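Local coordinates for protein catalase-3 (Neurospora crassa, PDB 6NSW) that breaks down hydrogen peroxide to water and molecular oxygen with a haem cofactor, and so probably protects the cells of the fungus from peroxide damage, at residues A106-I111 with N350-N355; G272-V277 with E561-I566; A624-E629 with A665-A670. All coordinates share one frame; numbering follows the deposited sequence. Where two conformers were deposited one is given.

Contact 1 (A106-I111 with N350-N355); sequences AGAHGI and NRNPMN
H109 and R351 pair through their backbones: the N-H of H109 donates to R351 O at 2.9 Å, close to the line of the C=O bond. In return R351 N gives a longer, weak bond to H109 O at 3.3 Å, although it is nearly straight (169°). The same H109 O also takes a weak, strongly bent bond from N350 N (121°). Two successive residues, N350 and R351, thus face the single residue H109, which makes this a classic beta bulge, set in the antiparallel pairing of strands 105-114 and 342-351 in the catalase sheet. The paired side chains leave on one face and touch at their roots, H109 CB lying 4.0 Å from R351 CB. From there H109 holds its ring beside its own backbone N (chi1 -67°), with R351 O at the ring edge. G110 has no side chain, and N350 OD1 rests 3.7 Å from G110 CA. Past the bulge the chains separate, and P353, which has no N-H to offer a neighbouring strand, lays its CD against G107 O (3.6 Å). Water bridges the gap, donating both to G107 O and to N352 OD1, at 2.6 Å for the latter. Further out, H109 NE2 is hydrogen-bonded to E359 and its ring meets F137 edge-to-face, while N352 ND2 is held by W297 O. P353 packs on W297 of helix 291-301 and touches D200 of a third subunit; a bound haem lies about 8 Å from G107, so this part of the strand runs near the cofactor pocket.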
loop_
_atom_site.group_PDB
_atom_site.type_symbol
_atom_site.label_atom_id
_atom_site.label_comp_id
_atom_site.label_asym_id
_atom_site.label_seq_id
_atom_site.Cartn_x
_atom_site.Cartn_y
_atom_site.Cartn_z
ATOM N N ALA A 106 2.379 -19.421 -16.072
ATOM C CA ALA A 106 1.477 -18.968 -17.121
ATOM C C ALA A 106 0.166 -19.733 -17.011
ATOM O O ALA A 106 0.099 -20.802 -16.400
ATOM C CB ALA A 106 2.087 -19.156 -18.513
ATOM N N GLY A 107 -0.880 -19.177 -17.622
ATOM C CA GLY A 107 -2.207 -19.725 -17.445
ATOM C C GLY A 107 -3.088 -19.583 -18.669
ATOM O O GLY A 107 -2.701 -18.983 -19.674
ATOM N N ALA A 108 -4.294 -20.143 -18.565
ATOM C CA ALA A 108 -5.252 -20.148 -19.663
ATOM C C ALA A 108 -6.640 -20.485 -19.131
ATOM O O ALA A 108 -6.784 -21.133 -18.091
ATOM C CB ALA A 108 -4.846 -21.146 -20.749
ATOM N N HIS A 109 -7.659 -20.046 -19.871
ATOM C CA HIS A 109 -9.056 -20.346 -19.579
ATOM C C HIS A 109 -9.472 -21.671 -20.216
ATOM O O HIS A 109 -8.797 -22.207 -21.098
ATOM C CB HIS A 109 -9.966 -19.230 -20.098
ATOM C CG HIS A 109 -9.807 -17.924 -19.384
ATOM N ND1 HIS A 109 -10.514 -17.608 -18.243
ATOM C CD2 HIS A 109 -9.026 -16.852 -19.652
ATOM C CE1 HIS A 109 -10.177 -16.395 -17.841
ATOM N NE2 HIS A 109 -9.277 -15.914 -18.679
ATOM N N GLY A 110 -10.615 -22.186 -19.778
ATOM C CA GLY A 110 -11.144 -23.403 -20.367
ATOM C C GLY A 110 -12.472 -23.811 -19.768
ATOM O O GLY A 110 -13.128 -23.028 -19.081
ATOM N N ILE A 111 -12.857 -25.060 -20.029
ATOM C CA ILE A 111 -14.133 -25.614 -19.587
ATOM C C ILE A 111 -13.877 -26.943 -18.894
ATOM O O ILE A 111 -13.053 -27.744 -19.351
ATOM C CB ILE A 111 -15.109 -25.813 -20.769
ATOM C CG1 ILE A 111 -15.319 -24.504 -21.532
ATOM C CG2 ILE A 111 -16.445 -26.368 -20.279
ATOM C CD1 ILE A 111 -16.024 -23.440 -20.730
ATOM N N ASN A 350 -8.913 -24.111 -23.615
ATOM C CA ASN A 350 -9.031 -23.742 -25.021
ATOM C C ASN A 350 -9.010 -22.246 -25.314
ATOM O O ASN A 350 -9.154 -21.871 -26.485
ATOM C CB ASN A 350 -10.308 -24.353 -25.623
ATOM C CG ASN A 350 -11.563 -24.003 -24.842
ATOM O OD1 ASN A 350 -11.560 -23.115 -23.991
ATOM N ND2 ASN A 350 -12.647 -24.707 -25.133
ATOM N N ARG A 351 -8.838 -21.376 -24.316
ATOM C CA ARG A 351 -8.790 -19.934 -24.562
ATOM C C ARG A 351 -7.577 -19.321 -23.873
ATOM O O ARG A 351 -7.439 -19.418 -22.648
ATOM C CB ARG A 351 -10.074 -19.230 -24.092
ATOM C CG ARG A 351 -11.380 -19.992 -24.301
ATOM C CD ARG A 351 -11.644 -20.329 -25.772
ATOM N NE ARG A 351 -13.049 -20.206 -26.152
ATOM C CZ ARG A 351 -13.693 -21.080 -26.922
ATOM N NH1 ARG A 351 -13.064 -22.155 -27.382
ATOM N NH2 ARG A 351 -14.971 -20.891 -27.222
ATOM N N ASN A 352 -6.712 -18.679 -24.660
ATOM C CA ASN A 352 -5.603 -17.912 -24.113
ATOM C C ASN A 352 -6.115 -16.605 -23.510
ATOM O O ASN A 352 -7.192 -16.129 -23.867
ATOM C CB ASN A 352 -4.574 -17.609 -25.200
ATOM C CG ASN A 352 -3.645 -18.775 -25.469
ATOM O OD1 ASN A 352 -3.247 -19.490 -24.549
ATOM N ND2 ASN A 352 -3.291 -18.970 -26.736
ATOM N N PRO A 353 -5.364 -16.008 -22.590
ATOM C CA PRO A 353 -5.767 -14.706 -22.054
ATOM C C PRO A 353 -5.608 -13.607 -23.091
ATOM O O PRO A 353 -4.881 -13.737 -24.078
ATOM C CB PRO A 353 -4.816 -14.492 -20.870
ATOM C CG PRO A 353 -3.627 -15.335 -21.191
ATOM C CD PRO A 353 -4.172 -16.539 -21.902
ATOM N N MET A 354 -6.320 -12.506 -22.855
ATOM C CA MET A 354 -6.196 -11.319 -23.691
ATOM C C MET A 354 -5.119 -10.376 -23.166
ATOM O O MET A 354 -4.301 -9.867 -23.939
ATOM C CB MET A 354 -7.548 -10.603 -23.780
ATOM C CG MET A 354 -7.529 -9.320 -24.586
ATOM S SD MET A 354 -9.138 -8.981 -25.321
ATOM C CE MET A 354 -9.546 -7.438 -24.533
ATOM N N ASN A 355 -5.106 -10.138 -21.857
ATOM C CA ASN A 355 -4.044 -9.390 -21.194
ATOM C C ASN A 355 -3.461 -10.266 -20.098
ATOM O O ASN A 355 -4.168 -10.626 -19.148
ATOM C CB ASN A 355 -4.558 -8.072 -20.614
ATOM C CG ASN A 355 -3.450 -7.232 -20.008
ATOM O OD1 ASN A 355 -3.200 -7.288 -18.805
ATOM N ND2 ASN A 355 -2.777 -6.450 -20.843
HETATM O O HOH W 1 -1.883 -19.612 -22.335
#

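Contact 2 (G272-V277 with E561-I566); sequences GKAALV and ESLPTI
Two irregular connections meet here: the loop that follows strand 260-269 of the catalase sheet, and the linker that leads from helix 526-536 toward strand 570-574 of the C-terminal domain. The contact is small and mostly apolar. L563 carries it with one methyl, CD1, which lies over the backbone of the other loop, 3.6 Å from K273 O and 4.1 Å from G272 C. The same methyl meets the CB of A274, also at 4.1 Å, a small side chain turned toward the linker. With CG beside the backbone N and opposite the carbonyl carbon (chi1 -69°), the branched end of L563 swings toward the 272-277 loop. P564 adds the edge of its ring, CD standing 3.7 Å from G272 CA. Glycine fits this position on two counts: its backbone takes a positive phi of 82°, and a CB would collide with P564 CD. A water lies 2.6 Å from K273 O and 3.0 Å from E561 O and probably bridges the two carbonyls, though it has more acceptors in reach than protons to give. The CB of K273 points away from the linker, and its NZ forms a salt bridge with D244. Behind the contact, L563 packs on F705 and shares a backbone hydrogen bond with K703, while I566 lies against helix 691-704; from the 272-277 loop, A274 is bonded through its backbone to R238, and V277 stands at the N-cap of helix 278-287.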
loop_
_atom_site.group_PDB
_atom_site.type_symbol
_atom_site.label_atom_id
_atom_site.label_comp_id
_atom_site.label_asym_id
_atom_site.label_seq_id
_atom_site.Cartn_x
_atom_site.Cartn_y
_atom_site.Cartn_z
ATOM N N GLY A 272 -0.334 -37.322 -22.126
ATOM C CA GLY A 272 0.721 -38.188 -21.643
ATOM C C GLY A 272 1.808 -37.430 -20.908
ATOM O O GLY A 272 2.092 -36.273 -21.232
ATOM N N LYS A 273 2.414 -38.065 -19.911
ATOM C CA LYS A 273 3.535 -37.463 -19.204
ATOM C C LYS A 273 4.809 -37.586 -20.031
ATOM O O LYS A 273 5.063 -38.619 -20.660
ATOM C CB LYS A 273 3.724 -38.127 -17.840
ATOM C CG LYS A 273 2.667 -37.745 -16.813
ATOM C CD LYS A 273 3.037 -38.246 -15.427
ATOM C CE LYS A 273 3.055 -39.767 -15.378
ATOM N NZ LYS A 273 1.775 -40.340 -15.872
ATOM N N ALA A 274 5.614 -36.524 -20.032
ATOM C CA ALA A 274 6.860 -36.507 -20.786
ATOM C C ALA A 274 7.830 -35.540 -20.127
ATOM O O ALA A 274 7.422 -34.491 -19.620
ATOM C CB ALA A 274 6.627 -36.107 -22.248
ATOM N N ALA A 275 9.115 -35.889 -20.146
ATOM C CA ALA A 275 10.130 -35.094 -19.471
ATOM C C ALA A 275 11.346 -34.917 -20.371
ATOM O O ALA A 275 11.562 -35.675 -21.320
ATOM C CB ALA A 275 10.553 -35.734 -18.143
ATOM N N LEU A 276 12.142 -33.899 -20.046
ATOM C CA LEU A 276 13.398 -33.629 -20.726
ATOM C C LEU A 276 14.536 -34.358 -20.013
ATOM O O LEU A 276 14.320 -35.145 -19.087
ATOM C CB LEU A 276 13.654 -32.124 -20.785
ATOM C CG LEU A 276 12.458 -31.211 -21.050
ATOM C CD1 LEU A 276 12.838 -29.744 -20.882
ATOM C CD2 LEU A 276 11.936 -31.469 -22.447
ATOM N N VAL A 277 15.768 -34.107 -20.450
ATOM C CA VAL A 277 16.958 -34.476 -19.698
ATOM C C VAL A 277 17.615 -33.189 -19.218
ATOM O O VAL A 277 17.449 -32.118 -19.808
ATOM C CB VAL A 277 17.942 -35.337 -20.520
ATOM C CG1 VAL A 277 17.301 -36.671 -20.886
ATOM C CG2 VAL A 277 18.400 -34.594 -21.768
ATOM N N GLU A 561 6.212 -45.407 -20.590
ATOM C CA GLU A 561 4.980 -45.363 -21.364
ATOM C C GLU A 561 5.130 -44.345 -22.483
ATOM O O GLU A 561 5.534 -43.205 -22.238
ATOM C CB GLU A 561 3.785 -45.009 -20.475
ATOM C CG GLU A 561 2.437 -45.196 -21.147
ATOM C CD GLU A 561 1.355 -45.606 -20.170
ATOM O OE1 GLU A 561 1.580 -45.478 -18.946
ATOM O OE2 GLU A 561 0.282 -46.058 -20.623
ATOM N N SER A 562 4.799 -44.760 -23.702
ATOM C CA SER A 562 4.850 -43.871 -24.850
ATOM C C SER A 562 3.619 -42.963 -24.884
ATOM O O SER A 562 2.577 -43.263 -24.295
ATOM C CB SER A 562 4.960 -44.681 -26.143
ATOM O OG SER A 562 3.967 -45.688 -26.211
ATOM N N LEU A 563 3.757 -41.838 -25.586
ATOM C CA LEU A 563 2.695 -40.843 -25.626
ATOM C C LEU A 563 1.466 -41.385 -26.350
ATOM O O LEU A 563 1.586 -42.140 -27.319
ATOM C CB LEU A 563 3.158 -39.568 -26.326
ATOM C CG LEU A 563 4.201 -38.679 -25.652
ATOM C CD1 LEU A 563 4.020 -38.654 -24.142
ATOM C CD2 LEU A 563 5.568 -39.163 -26.020
ATOM N N PRO A 564 0.267 -40.994 -25.908
ATOM C CA PRO A 564 -0.952 -41.407 -26.615
ATOM C C PRO A 564 -1.217 -40.610 -27.877
ATOM O O PRO A 564 -2.093 -40.997 -28.664
ATOM C CB PRO A 564 -2.049 -41.158 -25.575
ATOM C CG PRO A 564 -1.533 -39.980 -24.803
ATOM C CD PRO A 564 -0.029 -40.135 -24.748
ATOM N N THR A 565 -0.496 -39.513 -28.091
ATOM C CA THR A 565 -0.689 -38.671 -29.261
ATOM C C THR A 565 0.581 -37.865 -29.479
ATOM O O THR A 565 1.289 -37.530 -28.526
ATOM C CB THR A 565 -1.899 -37.741 -29.093
ATOM O OG1 THR A 565 -1.973 -36.838 -30.203
ATOM C CG2 THR A 565 -1.793 -36.947 -27.796
ATOM N N ILE A 566 0.872 -37.571 -30.745
ATOM C CA ILE A 566 2.027 -36.755 -31.102
ATOM C C ILE A 566 1.616 -35.384 -31.619
ATOM O O ILE A 566 2.460 -34.637 -32.119
ATOM C CB ILE A 566 2.934 -37.472 -32.116
ATOM C CG1 ILE A 566 2.211 -37.653 -33.452
ATOM C CG2 ILE A 566 3.392 -38.810 -31.563
ATOM C CD1 ILE A 566 3.106 -38.175 -34.558
HETATM O O HOH W 2 4.296 -41.099 -20.458
#

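Contact 3 (A624-E629 with A665-A670); sequences AVVVAE and AAVGSA
V625, A665 and V627 are stitched together by backbone bonds: A665 N donates to V625 O, V627 N to A665 O, and V667 N to V627 O, the last at 3.1 Å and almost along the carbonyl direction. Weaker CA-H...O contacts fill the ladder between them, as from V626 CA to A665 O (3.3 Å). Apolar contacts cover both faces. On one, in one of the two conformers of V626, its CG2 meets A665 CB and its CG1 meets V667 CG2; on the other, V627 CB meets A666 CB, and V627 CG1 touches A670 CB at 3.7 Å. Branched valines suit the extended backbone, and A665 and A666 are small enough to sit beside V626 and V627. The polar contact lies past the strand ends, where E629, extended with chi1 171°, brings OE1 to S669 N at 3.0 Å along a straight bond that arrives from above the carboxylate plane. At G668, with positive phi, a CB would run into that carboxylate oxygen. Helix 691-704 covers the face of V626, A665 and V667, whereas V627 packs on F635. Neighbouring parallel strands joined through helix 649-659 form a beta-alpha-beta unit, here within the glutaminase-I-like C-terminal domain of long catalases.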
loop_
_atom_site.group_PDB
_atom_site.type_symbol
_atom_site.label_atom_id
_atom_site.label_comp_id
_atom_site.label_asym_id
_atom_site.label_seq_id
_atom_site.Cartn_x
_atom_site.Cartn_y
_atom_site.Cartn_z
ATOM N N ALA A 624 12.013 -33.628 -32.466
ATOM C CA ALA A 624 12.705 -34.480 -33.419
ATOM C C ALA A 624 13.438 -33.592 -34.412
ATOM O O ALA A 624 12.983 -32.491 -34.736
ATOM C CB ALA A 624 11.747 -35.422 -34.156
ATOM N N VAL A 625 14.582 -34.077 -34.887
ATOM C CA VAL A 625 15.405 -33.358 -35.853
ATOM C C VAL A 625 15.614 -34.249 -37.068
ATOM O O VAL A 625 16.072 -35.389 -36.936
ATOM C CB VAL A 625 16.758 -32.934 -35.254
ATOM C CG1 VAL A 625 17.496 -32.044 -36.228
ATOM C CG2 VAL A 625 16.555 -32.212 -33.926
ATOM N N VAL A 626 15.288 -33.715 -38.243
ATOM C CA VAL A 626 15.427 -34.407 -39.518
ATOM C C VAL A 626 16.265 -33.537 -40.444
ATOM O O VAL A 626 15.979 -32.343 -40.602
ATOM C CB VAL A 626 14.057 -34.700 -40.157
ATOM C CG1 VAL A 626 14.231 -35.336 -41.531
ATOM C CG2 VAL A 626 13.217 -35.580 -39.241
ATOM N N VAL A 627 17.294 -34.121 -41.053
ATOM C CA VAL A 627 18.107 -33.405 -42.028
ATOM C C VAL A 627 17.520 -33.664 -43.409
ATOM O O VAL A 627 17.397 -34.821 -43.829
ATOM C CB VAL A 627 19.578 -33.843 -41.955
ATOM C CG1 VAL A 627 20.432 -33.027 -42.918
ATOM C CG2 VAL A 627 20.107 -33.698 -40.535
ATOM N N ALA A 628 17.151 -32.595 -44.108
ATOM C CA ALA A 628 16.589 -32.735 -45.442
ATOM C C ALA A 628 17.669 -33.149 -46.434
ATOM O O ALA A 628 18.858 -32.894 -46.233
ATOM C CB ALA A 628 15.932 -31.430 -45.887
ATOM N N GLU A 629 17.238 -33.801 -47.513
ATOM C CA GLU A 629 18.174 -34.277 -48.522
ATOM C C GLU A 629 18.894 -33.106 -49.174
ATOM O O GLU A 629 18.268 -32.126 -49.589
ATOM C CB GLU A 629 17.437 -35.101 -49.574
ATOM C CG GLU A 629 18.283 -35.455 -50.784
ATOM C CD GLU A 629 17.869 -36.765 -51.416
ATOM O OE1 GLU A 629 18.743 -37.640 -51.595
ATOM O OE2 GLU A 629 16.668 -36.920 -51.724
ATOM N N ALA A 665 16.740 -38.071 -37.768
ATOM C CA ALA A 665 16.576 -38.707 -39.066
ATOM C C ALA A 665 17.299 -37.901 -40.136
ATOM O O ALA A 665 17.718 -36.762 -39.918
ATOM C CB ALA A 665 15.095 -38.867 -39.420
ATOM N N ALA A 666 17.435 -38.522 -41.306
ATOM C CA ALA A 666 18.011 -37.890 -42.483
ATOM C C ALA A 666 17.419 -38.546 -43.721
ATOM O O ALA A 666 17.304 -39.774 -43.784
ATOM C CB ALA A 666 19.540 -38.005 -42.495
ATOM N N VAL A 667 17.041 -37.727 -44.698
ATOM C CA VAL A 667 16.399 -38.200 -45.920
ATOM C C VAL A 667 17.452 -38.361 -47.008
ATOM O O VAL A 667 18.200 -37.420 -47.302
ATOM C CB VAL A 667 15.289 -37.237 -46.375
ATOM C CG1 VAL A 667 14.630 -37.751 -47.649
ATOM C CG2 VAL A 667 14.261 -37.053 -45.273
ATOM N N GLY A 668 17.505 -39.549 -47.605
ATOM C CA GLY A 668 18.348 -39.764 -48.771
ATOM C C GLY A 668 19.812 -39.496 -48.487
ATOM O O GLY A 668 20.391 -40.011 -47.522
ATOM N N SER A 669 20.420 -38.665 -49.339
ATOM C CA SER A 669 21.844 -38.370 -49.235
ATOM C C SER A 669 22.208 -37.683 -47.926
ATOM O O SER A 669 23.378 -37.714 -47.527
ATOM C CB SER A 669 22.282 -37.497 -50.414
ATOM O OG SER A 669 21.449 -36.356 -50.529
ATOM N N ALA A 670 21.241 -37.064 -47.246
ATOM C CA ALA A 670 21.519 -36.415 -45.970
ATOM C C ALA A 670 21.969 -37.389 -44.885
ATOM O O ALA A 670 22.313 -36.934 -43.791
ATOM C CB ALA A 670 20.290 -35.643 -45.490
#

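How the contacts relate
Contact 1 and contact 2 interleave along the chain, since 272-277 falls between the two segments of contact 1; contact 3 follows after both have closed. Contact 1 pairs strands of the large antiparallel sheet, and contact 3 pairs strands 624-627 and 664-667 of the six-stranded parallel sheet in the C-terminal domain. Their centres are about 37 Å apart. Contact 2, about 23 Å from each centre to centre, joins the haem-bearing catalase part to the linker toward the C-terminal domain. Helix 691-704 borders both contacts 2 and 3, whose nearest atoms are about 9 Å apart. Contact 1 lies near a haem and is touched by two neighbouring subunits; no other chain of the assembly touches contacts 2 and 3.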